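Side-chain contact in replicative DNA helicase (Mycobacterium smegmatis, PDB 6OWN), which unwinds DNA as a replicative helicase and is seen here as its intein splicing domain, whose protein splicing zinc reversibly inhibits: residues 48-51 and 57-60. Residues are numbered along the deposited sequence; the frame is centred on the assembly and turned at random.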
# COMPACT_ATOMS: atom_id res chain seq x y z
N CYS A 48 10.06 5.57 8.34
CA CYS A 48 9.48 4.37 7.78
C CYS A 48 8.99 3.44 8.89
O CYS A 48 9.39 3.53 10.05
CB CYS A 48 10.47 3.65 6.86
SG CYS A 48 10.71 4.55 5.28
N TYR A 49 8.08 2.55 8.48
CA TYR A 49 7.41 1.60 9.35
C TYR A 49 7.31 0.26 8.63
O TYR A 49 7.22 0.22 7.40
CB TYR A 49 5.99 2.04 9.73
CG TYR A 49 5.90 3.25 10.63
CD1 TYR A 49 6.14 4.53 10.13
CD2 TYR A 49 5.55 3.12 11.96
CE1 TYR A 49 6.07 5.64 10.97
CE2 TYR A 49 5.46 4.22 12.80
CZ TYR A 49 5.73 5.47 12.30
OH TYR A 49 5.64 6.57 13.13
N VAL A 50 7.32 -0.82 9.40
CA VAL A 50 6.86 -2.13 8.94
C VAL A 50 5.45 -2.34 9.47
O VAL A 50 5.18 -2.15 10.66
CB VAL A 50 7.79 -3.26 9.41
CG1 VAL A 50 7.46 -4.54 8.63
CG2 VAL A 50 9.24 -2.89 9.21
N VAL A 51 4.54 -2.72 8.58
CA VAL A 51 3.19 -3.11 8.95
C VAL A 51 3.09 -4.61 8.71
O VAL A 51 3.30 -5.07 7.58
CB VAL A 51 2.13 -2.34 8.15
CG1 VAL A 51 0.73 -2.67 8.63
CG2 VAL A 51 2.38 -0.83 8.24
N THR A 57 1.96 -11.56 5.72
CA THR A 57 2.74 -10.68 4.86
C THR A 57 3.05 -9.37 5.58
O THR A 57 2.51 -9.08 6.65
CB THR A 57 2.01 -10.43 3.53
OG1 THR A 57 0.81 -9.70 3.76
CG2 THR A 57 1.67 -11.79 2.84
N ALA A 58 3.94 -8.59 5.00
CA ALA A 58 4.36 -7.35 5.64
C ALA A 58 4.69 -6.33 4.56
O ALA A 58 5.16 -6.70 3.48
CB ALA A 58 5.57 -7.56 6.55
N ILE A 59 4.42 -5.06 4.86
CA ILE A 59 4.67 -3.96 3.93
C ILE A 59 5.40 -2.85 4.66
O ILE A 59 5.00 -2.45 5.76
CB ILE A 59 3.36 -3.43 3.32
CG1 ILE A 59 2.62 -4.55 2.57
CG2 ILE A 59 3.65 -2.24 2.40
CD1 ILE A 59 1.26 -4.14 2.02
N VAL A 60 6.47 -2.33 4.06
CA VAL A 60 7.16 -1.15 4.57
C VAL A 60 6.53 0.09 3.95
O VAL A 60 6.40 0.19 2.72
CB VAL A 60 8.67 -1.20 4.29
CG1 VAL A 60 9.32 0.10 4.70
CG2 VAL A 60 9.31 -2.39 5.00
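Val51 and Ile59 face each other as an antiparallel hydrogen-bonded pair, and their backbones form the tightest part of this contact. Val51 N gives its hydrogen to Ile59 O at 2.9 Å, with an N-H...O angle of 167°, and Ile59 N returns a bond of equal length to Val51 O. Val51 O also receives a CA-H...O approach from Ala58, while Tyr49 O meets Val60 CA at 3.1 Å in the same way. One step along, Val50 and Val60, both partly exposed, make the non-hydrogen-bonded pair. Their side chains share a face with Cys48 and Ala58, and the methyl-to-methyl contacts toward the solvent side are looser: Val50 CG2 lies 4.2 Å from Val60 CG2, and Val50 CG1 4.1 Å from the CB of Ala58, an exposed residue. A closer spot on the same face comes from Val60, which sets CG1 anti to its backbone N (chi1 174°), a rotation that brings this methyl to 3.4 Å from Tyr49 O and 4.3 Å from the CB of buried Cys48. On the other face Val51 and Ile59 are both buried, Ile59 also touching Leu2 and Phe53. Tyr49 starts on that face too, but its ring leads off toward strand 103-111 and a bound zinc ion. With strand axes at 171°, the geometry is that of an antiparallel beta hairpin, here joining strands 48-53 and 58-62 within the all-beta intein splicing domain.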